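Local coordinates for protein antitoxin RelF (Mycobacterium tuberculosis, PDB 3G5O) that neutralizes the RNase toxin RelG by binding it and, together with that toxin, binds DNA to repress its own promoter, at the interface of chains A and B and the interface of chains A and C. Residues are numbered along the deposited sequence; one frame, centred on the assembly and turned at random. Chains: chain A/B, Uncharacterized protein Rv2865; chain C, Uncharacterized protein Rv2866.

Contact 1: the interface of chains A and B. Residues chain A 58-59, 62-63, 68; chain B 58-59, 62-64.
Two copies of helix 49-62, one from each subunit of this Phd/YefM-family antitoxin dimer, meet around a two-fold axis through their leucine-rich C-terminal turns. B:Leu62 can be followed outward from its backbone. The CB of B:Leu62 lies against CB of A:Leu62 at 3.7 Å, the symmetric meeting of the two helix ends. CG stands anti to the carbonyl carbon (chi1 -73°), which carries the fork toward chain A. The side chains of B:Leu62 and A:Leu59 cross at about a right angle, CD1 of B:Leu62 touching CD2 of A:Leu59 at 3.7 Å and lying close to the A:Leu59 carbonyl oxygen. The other methyl, CD2, rests on the CB of A:Ala63, a small side chain that probably allows the close approach just past the helix end. CD2 of A:Leu59 in turn meets CD2 of B:Leu59 and the methyl CG2 of B:Thr58. That threonine turns its methyl anti to the backbone N, so the hydrocarbon branch faces the leucine.

The polar cap comes from A:Arg68 on the next helix, 67-80. Its chain is extended from CG to NE, long enough to reach the C-terminal end of the partner's helix. A:Arg68 NH2 gives B:Leu62 O a hydrogen bond of 3.1 Å (159° at H), lying in the guanidinium plane and on a carbonyl lone pair. A:Arg68 NH1 bonds a water O at 2.8 Å, which also joins A:Leu62 O, B:Leu62 O and B:Gln64 O. The positive group probably suits the partially negative helix end.

Contact 2: the interface of chains A and C. Residues chain A 70, 73-75, 77-78, 82-83; chain C 22-25, 80, 89, 91.
A:Ile78 forms the apolar centre where helix 67-80 of the Phd/YefM antitoxin lies on the sheet of RelG, a RelE-family toxin. The branched side chain reaches tip to tip toward C:Val89, CG1 of A:Ile78 meeting the valine CG1 at 3.6 Å. Its terminal CD1 continues to CD2 of C:Leu91, whose side chain crosses it at about a right angle. One turn earlier, A:Ala74 sets a small CB against the same leucine methyl, which probably lets the helix lie close to the strand. C:Thr23 closes this apolar patch with its methyl CG2, which approaches CG1 of A:Ile78 obliquely.

Farther out, A:Asp77 receives the start of toxin helix 24-30. A:Asp77 OD2 accepts from both C:Thr25 N, at 3.0 Å, and C:Thr25 OG1, at 2.7 Å, each donor standing above the carboxylate plane. An acidic group probably suits this helix N-terminus, where the first-turn N-H groups project from the helix end. The other oxygen, A:Asp77 OD1, uses its anti lone pair for NE of A:Arg82 (2.8 Å, 167° at H), a salt bridge within the antitoxin that probably steadies the carboxylate. A:Arg82 O accepts from C:Thr24 N at 3.1 Å, and A:Thr83 pairs with C:Thr23 in an antiparallel bridge.

On another side of the rim, the extended C:Arg80 grips A:Asp75 side-on. C:Arg80 NE donates to A:Asp75 OD1 at 2.8 Å and C:Arg80 NH2 to A:Asp75 OD2 at 2.7 Å, both on syn lone pairs, the carboxylate and guanidinium planes 35° apart.

Contact 3: the interface of chains A and B. Residues chain A 24, 27-28, 45-49, 52; chain B 36, 42-45.
In the Phd/YefM antitoxin dimer, strand 41-48 of chain A runs antiparallel to the same strand of chain B, and backbone bonds form the first shell. A:Val47 N donates to B:Val45 O at 3.0 Å, in the carbonyl plane, while B:Val45 N returns a 2.7 Å bond to A:Val47 O, nearly along the C=O axis. Just beyond the strand, A:Ala49 N at the start of helix 49-62 gives B:Ala43 O a bond of 3.0 Å. The N-H of A:Ala49 stands well above the carbonyl plane of B:Ala43.

Side chains pack around this ladder. B:Val45, a beta-branched residue suited to a strand, crosses A:Trp52 at about a right angle. CG1 of B:Val45 sits 3.8 Å above one face of the A:Trp52 indole, offset toward the rim, and its CG2 touches the tryptophan CB at 3.7 Å. CG anti to the backbone N (chi1 179°) places the ring beside B:Val45, and chi2 (-102°) turns a face to it. A:Ala49 CB meets B:Pro42 CB, small against rigid.

Toward helix 20-28, A:Val24 directs CG1, anti to its backbone N, onto B:Ala43 CB at 3.5 Å. A:Leu46 CD1 touches B:Ala44 CB (3.8 Å) and also CD1 of B:Ile36. The small alanines probably let helix 20-28 approach, and A:Ser28 OG adds a weak bond to B:Ala43 O. Joining the two strands and seating helices against them makes the patch a dimerisation surface of the antitoxin.

Contact 1: the interface of chains A and B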
loop_
_atom_site.group_PDB
_atom_site.type_symbol
_atom_site.label_atom_id
_atom_site.label_comp_id
_atom_site.label_asym_id
_atom_site.label_seq_id
_atom_site.Cartn_x
_atom_site.Cartn_y
_atom_site.Cartn_z
ATOM N N THR A 58 2.350 5.363 1.428
ATOM C CA THR A 58 3.256 4.239 1.548
ATOM C C THR A 58 2.978 3.212 0.442
ATOM O O THR A 58 3.907 2.665 -0.174
ATOM C CB THR A 58 3.126 3.565 2.937
ATOM O OG1 THR A 58 3.388 4.543 3.944
ATOM C CG2 THR A 58 4.111 2.422 3.075
ATOM N N LEU A 59 1.696 2.928 0.243
ATOM C CA LEU A 59 1.250 2.046 -0.844
ATOM C C LEU A 59 1.754 2.540 -2.192
ATOM O O LEU A 59 2.327 1.767 -2.975
ATOM C CB LEU A 59 -0.273 1.966 -0.899
ATOM C CG LEU A 59 -1.003 1.119 0.136
ATOM C CD1 LEU A 59 -2.441 1.550 -0.001
ATOM C CD2 LEU A 59 -0.850 -0.378 -0.162
ATOM N N LEU A 62 5.895 2.206 -2.326
ATOM C CA LEU A 62 6.394 0.804 -2.356
ATOM C C LEU A 62 6.193 0.127 -3.711
ATOM O O LEU A 62 6.893 -0.835 -4.027
ATOM C CB LEU A 62 5.732 -0.057 -1.237
ATOM C CG LEU A 62 6.197 0.279 0.188
ATOM C CD1 LEU A 62 5.468 -0.561 1.205
ATOM C CD2 LEU A 62 7.694 0.054 0.328
ATOM N N ALA A 63 5.222 0.625 -4.490
ATOM C CA ALA A 63 4.913 0.094 -5.835
ATOM C C ALA A 63 5.787 0.659 -6.971
ATOM O O ALA A 63 5.625 0.243 -8.134
ATOM C CB ALA A 63 3.412 0.309 -6.167
ATOM N N ARG A 68 13.660 1.008 -3.452
ATOM C CA ARG A 68 14.614 0.833 -2.349
ATOM C C ARG A 68 16.058 1.249 -2.724
ATOM O O ARG A 68 16.773 1.861 -1.897
ATOM C CB ARG A 68 14.584 -0.612 -1.833
ATOM C CG ARG A 68 13.271 -0.977 -1.156
ATOM C CD ARG A 68 13.086 -2.520 -1.144
ATOM N NE ARG A 68 11.802 -2.888 -0.529
ATOM C CZ ARG A 68 10.660 -2.963 -1.189
ATOM N NH1 ARG A 68 10.635 -2.690 -2.485
ATOM N NH2 ARG A 68 9.544 -3.311 -0.545
ATOM N N THR B 58 -2.261 -5.817 0.710
ATOM C CA THR B 58 -1.598 -5.124 -0.415
ATOM C C THR B 58 -0.223 -4.651 0.078
ATOM O O THR B 58 0.768 -4.770 -0.640
ATOM C CB THR B 58 -2.441 -3.938 -0.957
ATOM O OG1 THR B 58 -3.729 -4.428 -1.352
ATOM C CG2 THR B 58 -1.800 -3.308 -2.151
ATOM N N LEU B 59 -0.178 -4.168 1.319
ATOM C CA LEU B 59 1.069 -3.713 1.925
ATOM C C LEU B 59 2.043 -4.878 2.090
ATOM O O LEU B 59 3.255 -4.710 1.904
ATOM C CB LEU B 59 0.833 -3.095 3.302
ATOM C CG LEU B 59 0.345 -1.649 3.310
ATOM C CD1 LEU B 59 -0.045 -1.248 4.766
ATOM C CD2 LEU B 59 1.426 -0.719 2.710
ATOM N N LEU B 62 3.533 -5.565 -1.373
ATOM C CA LEU B 62 4.367 -4.428 -1.754
ATOM C C LEU B 62 5.662 -4.370 -0.946
ATOM O O LEU B 62 6.613 -3.724 -1.397
ATOM C CB LEU B 62 3.602 -3.103 -1.629
ATOM C CG LEU B 62 2.528 -2.879 -2.722
ATOM C CD1 LEU B 62 1.713 -1.613 -2.456
ATOM C CD2 LEU B 62 3.183 -2.803 -4.117
ATOM N N ALA B 63 5.716 -5.031 0.212
ATOM C CA ALA B 63 6.981 -5.208 0.937
ATOM C C ALA B 63 7.975 -6.171 0.268
ATOM O O ALA B 63 9.137 -6.260 0.695
ATOM C CB ALA B 63 6.746 -5.624 2.420
ATOM N N GLN B 64 7.521 -6.919 -0.733
ATOM C CA GLN B 64 8.416 -7.785 -1.485
ATOM C C GLN B 64 9.150 -6.998 -2.589
ATOM O O GLN B 64 8.502 -6.480 -3.520
ATOM C CB GLN B 64 7.646 -9.006 -2.063
ATOM C CG GLN B 64 6.658 -9.701 -1.034
ATOM C CD GLN B 64 7.323 -9.982 0.314
ATOM O OE1 GLN B 64 8.428 -10.535 0.350
ATOM N NE2 GLN B 64 6.682 -9.562 1.425
HETATM O O HOH W 1 8.234 -3.534 -3.621
#

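Contact 2: the interface of chains A and C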
loop_
_atom_site.group_PDB
_atom_site.type_symbol
_atom_site.label_atom_id
_atom_site.label_comp_id
_atom_site.label_asym_id
_atom_site.label_seq_id
_atom_site.Cartn_x
_atom_site.Cartn_y
_atom_site.Cartn_z
ATOM N N SER A 70 16.765 3.482 -5.123
ATOM C CA SER A 70 16.655 4.942 -5.142
ATOM C C SER A 70 16.975 5.547 -3.789
ATOM O O SER A 70 17.735 6.514 -3.694
ATOM C CB SER A 70 15.209 5.393 -5.471
ATOM O OG SER A 70 15.054 5.538 -6.857
ATOM N N GLU A 73 20.615 5.070 -2.729
ATOM C CA GLU A 73 21.477 5.988 -3.480
ATOM C C GLU A 73 21.332 7.439 -2.989
ATOM O O GLU A 73 22.317 8.162 -2.799
ATOM C CB GLU A 73 21.158 5.928 -4.979
ATOM C CG GLU A 73 21.745 4.730 -5.722
ATOM C CD GLU A 73 21.457 4.772 -7.241
ATOM O OE1 GLU A 73 21.795 5.794 -7.902
ATOM O OE2 GLU A 73 20.887 3.778 -7.767
ATOM N N ALA A 74 20.096 7.846 -2.736
ATOM C CA ALA A 74 19.839 9.184 -2.174
ATOM C C ALA A 74 20.403 9.315 -0.738
ATOM O O ALA A 74 20.931 10.369 -0.358
ATOM C CB ALA A 74 18.338 9.471 -2.184
ATOM N N ASP A 75 20.308 8.236 0.041
ATOM C CA ASP A 75 20.913 8.224 1.367
ATOM C C ASP A 75 22.460 8.314 1.321
ATOM O O ASP A 75 23.057 9.003 2.174
ATOM C CB ASP A 75 20.414 7.041 2.206
ATOM C CG ASP A 75 18.975 7.284 2.762
ATOM O OD1 ASP A 75 18.511 8.470 2.830
ATOM O OD2 ASP A 75 18.303 6.294 3.111
ATOM N N ASP A 77 24.091 9.858 -1.135
ATOM C CA ASP A 77 24.313 11.284 -1.465
ATOM C C ASP A 77 24.284 12.131 -0.205
ATOM O O ASP A 77 25.177 12.992 0.006
ATOM C CB ASP A 77 23.274 11.850 -2.430
ATOM C CG ASP A 77 23.286 11.172 -3.797
ATOM O OD1 ASP A 77 24.360 10.647 -4.273
ATOM O OD2 ASP A 77 22.184 11.174 -4.416
ATOM N N ILE A 78 23.268 11.900 0.635
ATOM C CA ILE A 78 23.162 12.688 1.828
ATOM C C ILE A 78 24.442 12.542 2.662
ATOM O O ILE A 78 24.975 13.545 3.129
ATOM C CB ILE A 78 21.939 12.330 2.668
ATOM C CG1 ILE A 78 20.657 12.821 1.971
ATOM C CG2 ILE A 78 22.073 12.948 4.083
ATOM C CD1 ILE A 78 19.403 12.237 2.561
ATOM N N ARG A 82 26.370 15.132 -1.379
ATOM C CA ARG A 82 26.027 15.333 -2.813
ATOM C C ARG A 82 24.558 15.838 -2.898
ATOM O O ARG A 82 23.642 15.076 -3.225
ATOM C CB ARG A 82 26.201 14.050 -3.635
ATOM C CG ARG A 82 27.655 13.537 -3.726
ATOM C CD ARG A 82 27.771 12.386 -4.755
ATOM N NE ARG A 82 27.128 11.162 -4.251
ATOM C CZ ARG A 82 27.788 10.179 -3.636
ATOM N NH1 ARG A 82 29.112 10.286 -3.442
ATOM N NH2 ARG A 82 27.142 9.098 -3.211
ATOM N N THR A 83 24.361 17.095 -2.539
ATOM C CA THR A 83 23.053 17.744 -2.588
ATOM C C THR A 83 23.241 19.147 -3.122
ATOM O O THR A 83 24.378 19.672 -3.138
ATOM C CB THR A 83 22.386 17.839 -1.204
ATOM O OG1 THR A 83 23.225 18.650 -0.370
ATOM C CG2 THR A 83 22.201 16.447 -0.554
ATOM N N PHE C 22 18.211 19.222 -2.880
ATOM C CA PHE C 22 17.991 18.055 -3.708
ATOM C C PHE C 22 19.237 17.199 -3.724
ATOM O O PHE C 22 20.319 17.737 -3.982
ATOM C CB PHE C 22 17.698 18.492 -5.179
ATOM C CG PHE C 22 16.277 18.953 -5.407
ATOM C CD1 PHE C 22 15.346 18.087 -5.959
ATOM C CD2 PHE C 22 15.861 20.232 -4.991
ATOM C CE1 PHE C 22 14.029 18.510 -6.195
ATOM C CE2 PHE C 22 14.524 20.686 -5.193
ATOM C CZ PHE C 22 13.606 19.809 -5.830
ATOM N N THR C 23 19.096 15.882 -3.478
ATOM C CA THR C 23 20.167 14.913 -3.738
ATOM C C THR C 23 20.475 14.814 -5.214
ATOM O O THR C 23 19.617 15.105 -6.063
ATOM C CB THR C 23 19.835 13.480 -3.243
ATOM O OG1 THR C 23 18.636 13.037 -3.910
ATOM C CG2 THR C 23 19.647 13.454 -1.707
ATOM N N THR C 24 21.704 14.393 -5.529
ATOM C CA THR C 24 22.088 14.105 -6.905
ATOM C C THR C 24 21.069 13.159 -7.550
ATOM O O THR C 24 20.665 13.359 -8.683
ATOM C CB THR C 24 23.500 13.517 -6.961
ATOM O OG1 THR C 24 24.380 14.443 -6.322
ATOM C CG2 THR C 24 23.964 13.334 -8.410
ATOM N N THR C 25 20.637 12.160 -6.791
ATOM C CA THR C 25 19.659 11.191 -7.237
ATOM C C THR C 25 18.350 11.892 -7.665
ATOM O O THR C 25 17.855 11.662 -8.756
ATOM C CB THR C 25 19.446 10.121 -6.131
ATOM O OG1 THR C 25 20.705 9.480 -5.907
ATOM C CG2 THR C 25 18.407 9.047 -6.554
ATOM N N ARG C 80 13.287 13.536 3.261
ATOM C CA ARG C 80 13.530 13.424 4.695
ATOM C C ARG C 80 13.509 14.819 5.313
ATOM O O ARG C 80 13.745 15.831 4.631
ATOM C CB ARG C 80 14.873 12.744 4.978
ATOM C CG ARG C 80 14.894 11.273 4.670
ATOM C CD ARG C 80 16.289 10.637 4.958
ATOM N NE ARG C 80 16.418 9.276 4.432
ATOM C CZ ARG C 80 15.848 8.184 4.963
ATOM N NH1 ARG C 80 15.072 8.247 6.060
ATOM N NH2 ARG C 80 16.059 7.010 4.405
ATOM N N VAL C 89 15.497 17.244 2.688
ATOM C CA VAL C 89 16.298 16.720 1.587
ATOM C C VAL C 89 15.427 15.844 0.698
ATOM O O VAL C 89 14.802 14.911 1.192
ATOM C CB VAL C 89 17.540 15.900 2.090
ATOM C CG1 VAL C 89 18.367 15.446 0.911
ATOM C CG2 VAL C 89 18.411 16.730 3.001
ATOM N N LEU C 91 14.672 13.062 -1.956
ATOM C CA LEU C 91 15.238 11.805 -2.400
ATOM C C LEU C 91 14.815 11.411 -3.821
ATOM O O LEU C 91 15.616 10.870 -4.587
ATOM C CB LEU C 91 14.811 10.713 -1.421
ATOM C CG LEU C 91 15.020 10.906 0.096
ATOM C CD1 LEU C 91 14.657 9.593 0.802
ATOM C CD2 LEU C 91 16.467 11.370 0.514
#

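Contact 3: the interface of chains A and B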
loop_
_atom_site.group_PDB
_atom_site.type_symbol
_atom_site.label_atom_id
_atom_site.label_comp_id
_atom_site.label_asym_id
_atom_site.label_seq_id
_atom_site.Cartn_x
_atom_site.Cartn_y
_atom_site.Cartn_z
ATOM N N VAL A 24 -12.744 9.616 17.864
ATOM C CA VAL A 24 -12.281 10.340 16.675
ATOM C C VAL A 24 -11.069 11.241 17.001
ATOM O O VAL A 24 -10.050 11.210 16.271
ATOM C CB VAL A 24 -13.411 11.148 15.990
ATOM C CG1 VAL A 24 -12.846 12.105 14.999
ATOM C CG2 VAL A 24 -14.397 10.200 15.301
ATOM N N VAL A 27 -7.760 8.813 17.425
ATOM C CA VAL A 27 -7.081 8.323 16.235
ATOM C C VAL A 27 -6.544 9.488 15.368
ATOM O O VAL A 27 -5.533 9.350 14.677
ATOM C CB VAL A 27 -7.950 7.350 15.397
ATOM C CG1 VAL A 27 -8.453 6.214 16.263
ATOM C CG2 VAL A 27 -9.090 8.076 14.711
ATOM N N SER A 28 -7.210 10.627 15.440
ATOM C CA SER A 28 -6.849 11.787 14.676
ATOM C C SER A 28 -5.430 12.253 14.940
ATOM O O SER A 28 -4.723 12.704 14.046
ATOM C CB SER A 28 -7.752 12.933 15.090
ATOM O OG SER A 28 -7.521 13.963 14.197
ATOM N N VAL A 45 -13.038 -0.381 10.563
ATOM C CA VAL A 45 -11.830 0.067 11.196
ATOM C C VAL A 45 -11.855 1.595 11.143
ATOM O O VAL A 45 -12.215 2.201 10.107
ATOM C CB VAL A 45 -10.554 -0.509 10.477
ATOM C CG1 VAL A 45 -9.303 0.126 11.043
ATOM C CG2 VAL A 45 -10.481 -2.028 10.638
ATOM N N LEU A 46 -11.471 2.209 12.261
ATOM C CA LEU A 46 -11.308 3.658 12.310
ATOM C C LEU A 46 -9.849 4.045 12.511
ATOM O O LEU A 46 -9.202 3.528 13.425
ATOM C CB LEU A 46 -12.182 4.249 13.446
ATOM C CG LEU A 46 -12.370 5.759 13.546
ATOM C CD1 LEU A 46 -13.369 6.269 12.505
ATOM C CD2 LEU A 46 -12.875 6.116 14.957
ATOM N N VAL A 47 -9.333 4.960 11.674
ATOM C CA VAL A 47 -7.967 5.477 11.821
ATOM C C VAL A 47 -7.953 6.983 11.598
ATOM O O VAL A 47 -8.908 7.524 11.082
ATOM C CB VAL A 47 -6.967 4.824 10.801
ATOM C CG1 VAL A 47 -6.831 3.371 11.095
ATOM C CG2 VAL A 47 -7.431 5.038 9.357
ATOM N N GLY A 48 -6.859 7.658 11.962
ATOM C CA GLY A 48 -6.751 9.114 11.752
ATOM C C GLY A 48 -6.778 9.409 10.258
ATOM O O GLY A 48 -6.369 8.555 9.426
ATOM N N ALA A 49 -7.264 10.592 9.894
ATOM C CA ALA A 49 -7.151 11.034 8.513
ATOM C C ALA A 49 -5.699 11.141 8.021
ATOM O O ALA A 49 -5.392 10.752 6.861
ATOM C CB ALA A 49 -7.906 12.388 8.298
ATOM N N TRP A 52 -4.427 7.679 7.479
ATOM C CA TRP A 52 -4.956 7.132 6.237
ATOM C C TRP A 52 -4.120 7.634 5.038
ATOM O O TRP A 52 -3.720 6.848 4.190
ATOM C CB TRP A 52 -6.422 7.535 6.063
ATOM C CG TRP A 52 -7.009 7.008 4.785
ATOM C CD1 TRP A 52 -7.227 7.699 3.612
ATOM C CD2 TRP A 52 -7.400 5.671 4.551
ATOM N NE1 TRP A 52 -7.760 6.848 2.666
ATOM C CE2 TRP A 52 -7.895 5.604 3.225
ATOM C CE3 TRP A 52 -7.397 4.511 5.342
ATOM C CZ2 TRP A 52 -8.378 4.411 2.659
ATOM C CZ3 TRP A 52 -7.915 3.309 4.783
ATOM C CH2 TRP A 52 -8.398 3.291 3.444
ATOM N N ILE B 36 -14.390 11.448 8.230
ATOM C CA ILE B 36 -15.202 12.191 9.195
ATOM C C ILE B 36 -14.515 13.502 9.526
ATOM O O ILE B 36 -13.337 13.501 9.892
ATOM C CB ILE B 36 -15.363 11.372 10.483
ATOM C CG1 ILE B 36 -16.077 10.044 10.161
ATOM C CG2 ILE B 36 -16.187 12.175 11.493
ATOM C CD1 ILE B 36 -16.016 9.013 11.274
ATOM N N PRO B 42 -10.734 17.127 8.120
ATOM C CA PRO B 42 -10.743 15.647 8.171
ATOM C C PRO B 42 -10.113 15.165 9.493
ATOM O O PRO B 42 -9.045 15.646 9.878
ATOM C CB PRO B 42 -9.871 15.255 6.961
ATOM C CG PRO B 42 -10.003 16.434 6.013
ATOM C CD PRO B 42 -9.931 17.615 6.986
ATOM N N ALA B 43 -10.778 14.296 10.218
ATOM C CA ALA B 43 -10.217 13.850 11.497
ATOM C C ALA B 43 -9.946 12.362 11.465
ATOM O O ALA B 43 -8.953 11.908 12.002
ATOM C CB ALA B 43 -11.157 14.194 12.685
ATOM N N ALA B 44 -10.850 11.597 10.860
ATOM C CA ALA B 44 -10.730 10.163 10.899
ATOM C C ALA B 44 -11.283 9.554 9.628
ATOM O O ALA B 44 -12.050 10.190 8.902
ATOM C CB ALA B 44 -11.526 9.592 12.120
ATOM N N VAL B 45 -10.883 8.323 9.365
ATOM C CA VAL B 45 -11.421 7.602 8.227
ATOM C C VAL B 45 -11.973 6.290 8.737
ATOM O O VAL B 45 -11.307 5.577 9.520
ATOM C CB VAL B 45 -10.350 7.389 7.120
ATOM C CG1 VAL B 45 -10.863 6.444 6.043
ATOM C CG2 VAL B 45 -9.924 8.723 6.487
#

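Contact 1 and contact 3 are parts of the two-fold A–B interface, and helix 49-62 joins them: its first turns serve contact 3 and its last serve contact 1. Helix 67-80 then connects contact 1, through A:Arg68, with contact 2, where later turns bind the toxin. Between the centres of their C-alpha atoms, contacts 1 and 3 are about 22 Å apart, contacts 1 and 2 about 21 Å, and contacts 2 and 3 about 33 Å. The antitoxin thus dimerises through strand 41-48 and helices 20-28 and 49-62, and holds the toxin with helix 67-80 and the segment after it, which accords with the two-plus-two assembly and may help position the toxins on DNA.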